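Local coordinates for putative lipoprotein YcdA (Bacillus subtilis subsp. subtilis str. 168, PDB 4R4G) that is of unknown function but is probably a membrane-anchored lipoprotein, built from an N-terminal Ig-like domain and a C-terminal alpha/beta domain, at residues 28-33 and 74-78; 55-61 and 112-116. One frame throughout, in Å; residues are numbered along the deposited sequence. Where two conformers were deposited one is given.

Contact 1. Residues 28-33 and 74-78; sequences SKYDKS and TDPED
An Asx turn at D31, following directly on a type I beta turn from S28 to D31, shapes the loop between strands 16-25 and 39-48 of the N-terminal Ig-like domain; through S28, D31 and Y30 this loop rests on T74 and E77 in the connection from strand 69-71 to strand 86-88. A hydrogen bond ties the two loops, T74 OG1 donating to D31 OD2 over 2.7 Å. The hydroxyl arrives from above the carboxylate plane, 43° out of it, and the side chains of D31 and T74 cross at about a right angle. T74 is itself anchored in the sandwich, bonded through its backbone to F99 and touching V40 and V101 with its side chain. The other carboxylate oxygen serves its own loop. D31 OD1 receives S33 N at 3.1 Å, nearly head-on to the C-O bond, which closes the Asx turn, and S33 OG at 2.8 Å on the syn side. Three donors on two oxygens therefore fix the rotation of the carboxylate. Were an alanine here instead, the Asx turn would probably lose its closing acceptor and T74 OG1 would probably lose the carboxylate it donates to. At the other end, S28 turns OG anti to the backbone N (chi1 171°), which sets it 3.4 Å from E77 CA; it also takes a weak hydrogen bond from Y30 N. S28 CB packs on the backbone, 3.8 Å from D75 O, whereas the carboxylate of D75 forms a salt bridge with K82. E77, bent at chi2, also touches S230 of strand 221-230, and its CG lies near the plane of the Y30 ring, 4.2 Å from CE2 at the ring edge.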
ATOM      1  N   SER A  28       2.306  10.670  -6.859  1.00 74.37           N
ATOM      2  CA  SER A  28       1.212  10.250  -7.730  1.00 75.39           C
ATOM      3  C   SER A  28       1.618   8.937  -8.393  1.00 78.12           C
ATOM      4  O   SER A  28       2.824   8.732  -8.570  1.00 77.17           O
ATOM      5  CB  SER A  28       0.949  11.333  -8.777  1.00 79.97           C
ATOM      6  OG  SER A  28       0.040  10.939  -9.795  1.00 89.34           O
ATOM      7  N   LYS A  29       0.643   8.049  -8.770  1.00 74.25           N
ATOM      8  CA  LYS A  29       0.946   6.791  -9.494  1.00 74.17           C
ATOM      9  C   LYS A  29       1.735   7.130 -10.780  1.00 79.04           C
ATOM     10  O   LYS A  29       2.588   6.359 -11.222  1.00 79.16           O
ATOM     11  CB  LYS A  29      -0.342   5.982  -9.879  1.00 78.20           C
ATOM     12  CG  LYS A  29      -1.431   5.807  -8.804  1.00 91.17           C
ATOM     13  CD  LYS A  29      -2.684   5.004  -9.252  1.00 98.06           C
ATOM     14  CE  LYS A  29      -3.708   4.918  -8.119  1.00104.10           C
ATOM     15  NZ  LYS A  29      -4.873   4.037  -8.433  1.00102.46           N
ATOM     16  N   TYR A  30       1.460   8.338 -11.333  1.00 75.32           N
ATOM     17  CA  TYR A  30       1.980   8.843 -12.590  1.00 75.77           C
ATOM     18  C   TYR A  30       3.138   9.840 -12.421  1.00 82.89           C
ATOM     19  O   TYR A  30       3.665  10.306 -13.437  1.00 83.62           O
ATOM     20  CB  TYR A  30       0.816   9.451 -13.396  1.00 76.90           C
ATOM     21  CG  TYR A  30      -0.390   8.538 -13.400  1.00 76.50           C
ATOM     22  CD1 TYR A  30      -0.373   7.332 -14.093  1.00 79.01           C
ATOM     23  CD2 TYR A  30      -1.496   8.809 -12.600  1.00 76.31           C
ATOM     24  CE1 TYR A  30      -1.445   6.448 -14.036  1.00 79.68           C
ATOM     25  CE2 TYR A  30      -2.578   7.932 -12.538  1.00 77.83           C
ATOM     26  CZ  TYR A  30      -2.548   6.751 -13.258  1.00 86.58           C
ATOM     27  OH  TYR A  30      -3.611   5.874 -13.216  1.00 91.72           O
ATOM     28  N   ASP A  31       3.592  10.105 -11.164  1.00 80.69           N
ATOM     29  CA  ASP A  31       4.737  10.985 -10.873  1.00 81.12           C
ATOM     30  C   ASP A  31       6.024  10.356 -11.409  1.00 89.64           C
ATOM     31  O   ASP A  31       6.299   9.186 -11.134  1.00 90.33           O
ATOM     32  CB  ASP A  31       4.855  11.223  -9.355  1.00 81.48           C
ATOM     33  CG  ASP A  31       5.569  12.491  -8.896  1.00 86.22           C
ATOM     34  OD1 ASP A  31       6.665  12.794  -9.445  1.00 83.66           O
ATOM     35  OD2 ASP A  31       5.061  13.151  -7.940  1.00 89.73           O
ATOM     36  N   LYS A  32       6.791  11.115 -12.195  1.00 89.22           N
ATOM     37  CA  LYS A  32       8.025  10.600 -12.784  1.00 90.63           C
ATOM     38  C   LYS A  32       9.259  11.352 -12.263  1.00 95.24           C
ATOM     39  O   LYS A  32      10.385  10.964 -12.581  1.00 95.97           O
ATOM     40  CB  LYS A  32       7.957  10.645 -14.328  1.00 95.56           C
ATOM     41  CG  LYS A  32       6.967   9.644 -14.955  1.00113.13           C
ATOM     42  CD  LYS A  32       7.338   8.161 -14.733  1.00121.47           C
ATOM     43  CE  LYS A  32       6.174   7.228 -14.985  1.00128.90           C
ATOM     44  NZ  LYS A  32       6.522   5.810 -14.692  1.00133.73           N
ATOM     45  N   SER A  33       9.053  12.381 -11.423  1.00 91.32           N
ATOM     46  CA  SER A  33      10.150  13.179 -10.851  1.00 90.55           C
ATOM     47  C   SER A  33      10.653  12.651  -9.474  1.00 92.84           C
ATOM     48  O   SER A  33      11.722  13.080  -9.028  1.00 92.37           O
ATOM     49  CB  SER A  33       9.748  14.651 -10.741  1.00 93.40           C
ATOM     50  OG  SER A  33       8.420  14.833 -10.278  1.00101.63           O
ATOM     51  N   THR A  74       5.989  19.182  -7.904  1.00 66.46           N
ATOM     52  CA  THR A  74       5.377  18.033  -8.532  1.00 65.47           C
ATOM     53  C   THR A  74       3.873  18.214  -8.517  1.00 68.97           C
ATOM     54  O   THR A  74       3.384  19.252  -8.066  1.00 69.53           O
ATOM     55  CB  THR A  74       5.894  16.729  -7.960  1.00 67.12           C
ATOM     56  OG1 THR A  74       5.448  15.691  -8.815  1.00 64.12           O
ATOM     57  CG2 THR A  74       5.474  16.485  -6.522  1.00 67.31           C
ATOM     58  N   ASP A  75       3.149  17.253  -9.086  1.00 64.24           N
ATOM     59  CA  ASP A  75       1.707  17.340  -9.192  1.00 64.64           C
ATOM     60  C   ASP A  75       1.069  16.186  -8.463  1.00 67.35           C
ATOM     61  O   ASP A  75       1.618  15.080  -8.514  1.00 67.07           O
ATOM     62  CB  ASP A  75       1.269  17.359 -10.683  1.00 68.05           C
ATOM     63  CG  ASP A  75       1.498  18.667 -11.411  1.00 78.94           C
ATOM     64  OD1 ASP A  75       1.217  19.718 -10.832  1.00 81.59           O
ATOM     65  OD2 ASP A  75       1.934  18.630 -12.575  1.00 87.35           O
ATOM     66  N   PRO A  76      -0.112  16.390  -7.817  1.00 63.88           N
ATOM     67  CA  PRO A  76      -0.803  15.251  -7.189  1.00 63.38           C
ATOM     68  C   PRO A  76      -1.480  14.397  -8.284  1.00 71.74           C
ATOM     69  O   PRO A  76      -1.408  14.788  -9.452  1.00 72.98           O
ATOM     70  CB  PRO A  76      -1.821  15.948  -6.271  1.00 65.53           C
ATOM     71  CG  PRO A  76      -2.174  17.182  -6.985  1.00 71.07           C
ATOM     72  CD  PRO A  76      -0.924  17.627  -7.711  1.00 65.89           C
ATOM     73  N   GLU A  77      -2.157  13.261  -7.935  1.00 69.83           N
ATOM     74  CA  GLU A  77      -2.849  12.447  -8.945  1.00 70.82           C
ATOM     75  C   GLU A  77      -3.982  13.266  -9.560  1.00 76.14           C
ATOM     76  O   GLU A  77      -4.157  13.231 -10.771  1.00 77.39           O
ATOM     77  CB  GLU A  77      -3.365  11.129  -8.352  1.00 72.21           C
ATOM     78  CG  GLU A  77      -4.101  10.213  -9.329  1.00 79.04           C
ATOM     79  CD  GLU A  77      -5.614  10.339  -9.359  1.00100.98           C
ATOM     80  OE1 GLU A  77      -6.187  10.949  -8.425  1.00 91.52           O
ATOM     81  OE2 GLU A  77      -6.232   9.793 -10.302  1.00100.54           O
ATOM     82  N   ASP A  78      -4.704  14.049  -8.745  1.00 72.41           N
ATOM     83  CA  ASP A  78      -5.781  14.891  -9.248  1.00 74.37           C
ATOM     84  C   ASP A  78      -5.326  16.335  -9.119  1.00 79.86           C
ATOM     85  O   ASP A  78      -5.377  16.903  -8.032  1.00 79.22           O
ATOM     86  CB  ASP A  78      -7.082  14.598  -8.482  1.00 77.29           C
ATOM     87  CG  ASP A  78      -8.315  15.335  -8.937  1.00 92.48           C
ATOM     88  OD1 ASP A  78      -8.205  16.183  -9.851  1.00 95.00           O
ATOM     89  OD2 ASP A  78      -9.387  15.102  -8.352  1.00102.34           O
TER

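Contact 2. Residues 55-61 and 112-116; sequences LNVDSMD and YTPES
Y112 brings its ring obliquely against D61, CE1 lying 3.6 Å from D61 CB, and its hydroxyl reaches methyls CD2 of L55 and CG2 of V57. Y112 CG stands anti to the backbone N (chi1 170°), a placing that carries OH toward strand 55-57, where it donates to water 2. T113 N then bonds to D61 O at 3.0 Å, nearly straight (165°) and in the carbonyl plane. Here, in the Ig-like domain, the chain leaving strand 107-112 meets the 3-10 segment 59-61 that leads into strand 62-66; an Asx turn, D58 OD1 accepting M60 N, opens that segment. P114 adds an apolar touch, CB to L55 CD1 at 4.1 Å. E115 N donates to water 2 at 2.9 Å, and this water donates in turn to N56 O and D61 OD2, the latter also held by D58 N. Extended beyond CG, the E115 side chain crosses D61 at about a right angle, the carboxylate planes 77° apart. E115 OE2 and D61 OD1 come within 2.7 Å of each other. E115 O accepts from water 1, to which N56 ND2 donates weakly, while N56 OD1 is hydrogen-bonded to T87 OG1.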
ATOM      1  N   LEU A  55      -3.956  40.927  -7.822  1.00 99.65           N
ATOM      2  CA  LEU A  55      -2.755  40.094  -7.791  1.00 93.06           C
ATOM      3  C   LEU A  55      -2.993  38.693  -8.331  1.00 96.79           C
ATOM      4  O   LEU A  55      -3.814  37.959  -7.779  1.00 97.72           O
ATOM      5  CB  LEU A  55      -2.302  40.002  -6.316  1.00 90.18           C
ATOM      6  CG  LEU A  55      -1.055  39.174  -5.974  1.00 88.96           C
ATOM      7  CD1 LEU A  55       0.214  39.805  -6.548  1.00 85.42           C
ATOM      8  CD2 LEU A  55      -0.938  38.981  -4.475  1.00 88.73           C
ATOM      9  N   ASN A  56      -2.227  38.290  -9.364  1.00 91.52           N
ATOM     10  CA  ASN A  56      -2.311  36.919  -9.883  1.00 90.03           C
ATOM     11  C   ASN A  56      -1.503  36.004  -8.979  1.00 87.01           C
ATOM     12  O   ASN A  56      -0.375  36.354  -8.642  1.00 83.23           O
ATOM     13  CB  ASN A  56      -1.792  36.811 -11.315  1.00 94.82           C
ATOM     14  CG  ASN A  56      -2.449  37.700 -12.333  1.00134.23           C
ATOM     15  OD1 ASN A  56      -3.618  37.525 -12.689  1.00136.73           O
ATOM     16  ND2 ASN A  56      -1.662  38.593 -12.915  1.00128.27           N
ATOM     17  N   VAL A  57      -2.073  34.849  -8.559  1.00 82.17           N
ATOM     18  CA  VAL A  57      -1.368  33.908  -7.691  1.00 78.40           C
ATOM     19  C   VAL A  57      -1.369  32.532  -8.363  1.00 82.42           C
ATOM     20  O   VAL A  57      -2.433  32.025  -8.730  1.00 86.36           O
ATOM     21  CB  VAL A  57      -1.906  33.871  -6.231  1.00 81.51           C
ATOM     22  CG1 VAL A  57      -1.185  32.810  -5.394  1.00 77.49           C
ATOM     23  CG2 VAL A  57      -1.787  35.245  -5.564  1.00 82.01           C
ATOM     24  N   ASP A  58      -0.158  31.956  -8.546  1.00 73.89           N
ATOM     25  CA  ASP A  58       0.068  30.661  -9.189  1.00 72.30           C
ATOM     26  C   ASP A  58       1.009  29.803  -8.350  1.00 72.03           C
ATOM     27  O   ASP A  58       1.762  30.330  -7.521  1.00 69.43           O
ATOM     28  CB  ASP A  58       0.662  30.869 -10.605  1.00 74.49           C
ATOM     29  CG  ASP A  58       0.628  29.653 -11.515  1.00 87.36           C
ATOM     30  OD1 ASP A  58       1.479  28.761 -11.347  1.00 87.81           O
ATOM     31  OD2 ASP A  58      -0.249  29.596 -12.399  1.00 99.17           O
ATOM     32  N   SER A  59       0.955  28.473  -8.577  1.00 67.45           N
ATOM     33  CA  SER A  59       1.819  27.476  -7.944  0.50 64.49           C
ATOM     34  C   SER A  59       3.294  27.826  -8.220  1.00 67.14           C
ATOM     35  O   SER A  59       4.136  27.716  -7.329  1.00 66.05           O
ATOM     36  CB  SER A  59       1.491  26.083  -8.478  0.50 66.07           C
ATOM     37  OG  SER A  59       0.195  26.050  -9.057  0.50 74.72           O
HETATM   38  N   MSE A  60       3.588  28.276  -9.485  1.00 64.77           N
HETATM   39  CA  MSE A  60       4.900  28.688 -10.010  0.50 63.93           C
HETATM   40  C   MSE A  60       5.550  29.821  -9.212  1.00 66.08           C
HETATM   41  O   MSE A  60       6.721  30.115  -9.414  1.00 66.73           O
HETATM   42  CB  MSE A  60       4.770  29.147 -11.469  0.50 68.34           C
HETATM   43  CG  MSE A  60       4.925  28.030 -12.485  0.50 76.62           C
HETATM   44 SE   MSE A  60       4.715  28.699 -14.307  0.38 88.10          SE
HETATM   45  CE  MSE A  60       5.276  27.062 -15.257  0.50 85.13           C
ATOM     46  N   ASP A  61       4.795  30.490  -8.322  1.00 59.39           N
ATOM     47  CA  ASP A  61       5.303  31.605  -7.516  1.00 56.52           C
ATOM     48  C   ASP A  61       6.018  31.080  -6.280  1.00 58.76           C
ATOM     49  O   ASP A  61       6.626  31.853  -5.529  1.00 58.20           O
ATOM     50  CB  ASP A  61       4.165  32.560  -7.093  1.00 59.63           C
ATOM     51  CG  ASP A  61       3.365  33.115  -8.238  1.00 70.97           C
ATOM     52  OD1 ASP A  61       3.913  33.189  -9.364  1.00 71.99           O
ATOM     53  OD2 ASP A  61       2.198  33.483  -8.014  1.00 79.40           O
ATOM     54  N   TYR A 112       8.097  32.547  -1.609  1.00 57.33           N
ATOM     55  CA  TYR A 112       6.963  33.070  -2.373  1.00 57.39           C
ATOM     56  C   TYR A 112       7.356  34.390  -2.972  1.00 65.52           C
ATOM     57  O   TYR A 112       7.758  35.287  -2.229  1.00 65.62           O
ATOM     58  CB  TYR A 112       5.685  33.226  -1.542  1.00 58.18           C
ATOM     59  CG  TYR A 112       4.599  33.994  -2.275  1.00 59.93           C
ATOM     60  CD1 TYR A 112       3.992  33.472  -3.418  1.00 61.20           C
ATOM     61  CD2 TYR A 112       4.208  35.262  -1.855  1.00 62.20           C
ATOM     62  CE1 TYR A 112       2.979  34.167  -4.083  1.00 63.08           C
ATOM     63  CE2 TYR A 112       3.222  35.982  -2.534  1.00 64.55           C
ATOM     64  CZ  TYR A 112       2.607  35.431  -3.647  1.00 72.01           C
ATOM     65  OH  TYR A 112       1.647  36.155  -4.327  1.00 74.81           O
ATOM     66  N   THR A 113       7.250  34.509  -4.316  1.00 64.53           N
ATOM     67  CA  THR A 113       7.547  35.734  -5.051  1.00 65.04           C
ATOM     68  C   THR A 113       6.257  36.127  -5.771  1.00 71.27           C
ATOM     69  O   THR A 113       5.862  35.484  -6.755  1.00 70.65           O
ATOM     70  CB  THR A 113       8.795  35.602  -5.959  1.00 73.20           C
ATOM     71  OG1 THR A 113       9.954  35.432  -5.134  1.00 74.14           O
ATOM     72  CG2 THR A 113       9.012  36.830  -6.848  1.00 69.75           C
ATOM     73  N   PRO A 114       5.584  37.180  -5.251  1.00 70.87           N
ATOM     74  CA  PRO A 114       4.314  37.635  -5.862  1.00 73.32           C
ATOM     75  C   PRO A 114       4.482  38.127  -7.294  1.00 77.78           C
ATOM     76  O   PRO A 114       5.540  38.649  -7.647  1.00 75.07           O
ATOM     77  CB  PRO A 114       3.855  38.767  -4.940  1.00 76.01           C
ATOM     78  CG  PRO A 114       5.090  39.226  -4.258  1.00 78.59           C
ATOM     79  CD  PRO A 114       5.939  38.006  -4.080  1.00 72.36           C
ATOM     80  N   GLU A 115       3.438  37.899  -8.125  1.00 77.59           N
ATOM     81  CA  GLU A 115       3.410  38.269  -9.543  1.00 78.72           C
ATOM     82  C   GLU A 115       3.124  39.758  -9.622  1.00 88.70           C
ATOM     83  O   GLU A 115       1.986  40.198  -9.829  1.00 92.63           O
ATOM     84  CB  GLU A 115       2.397  37.424 -10.325  1.00 81.25           C
ATOM     85  CG  GLU A 115       2.752  35.951 -10.378  1.00 83.34           C
ATOM     86  CD  GLU A 115       1.978  35.053 -11.327  1.00104.67           C
ATOM     87  OE1 GLU A 115       1.107  35.564 -12.067  1.00 90.10           O
ATOM     88  OE2 GLU A 115       2.263  33.832 -11.351  1.00 99.93           O
ATOM     89  N   SER A 116       4.184  40.531  -9.384  1.00 85.20           N
ATOM     90  CA  SER A 116       4.171  41.979  -9.302  1.00 86.35           C
ATOM     91  C   SER A 116       5.309  42.585 -10.107  1.00 91.95           C
ATOM     92  O   SER A 116       6.321  41.925 -10.365  1.00 89.77           O
ATOM     93  CB  SER A 116       4.283  42.390  -7.837  1.00 88.78           C
ATOM     94  OG  SER A 116       4.593  43.755  -7.612  1.00101.77           O
TER
HETATM   95  O   HOH W   1      -0.016  40.261 -11.498  1.00 72.61           O
HETATM   96  O   HOH W   2       1.578  36.040  -7.004  1.00 73.23           O

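Overall arrangement
Contacts 1 and 2 lie in the same Ig-like domain, their centres about 22 Å apart and their nearest atoms about 7 Å apart, without touching. Their segments alternate along the chain, 28-33, 55-61, 74-78, 112-116, so the two contacts interlock in sequence. The centre of contact 1 lies about 16 Å from the centre of the chain, and the contact borders strand 221-230; the centre of contact 2 is about 36 Å out. Strand 39-48 runs past both, with V40 beside D31 and T74, and V47 beside V57 and Y112. No active site is known; a tetraethylene glycol, probably from the crystallisation liquor, lies about 5 Å from the T113 side chain.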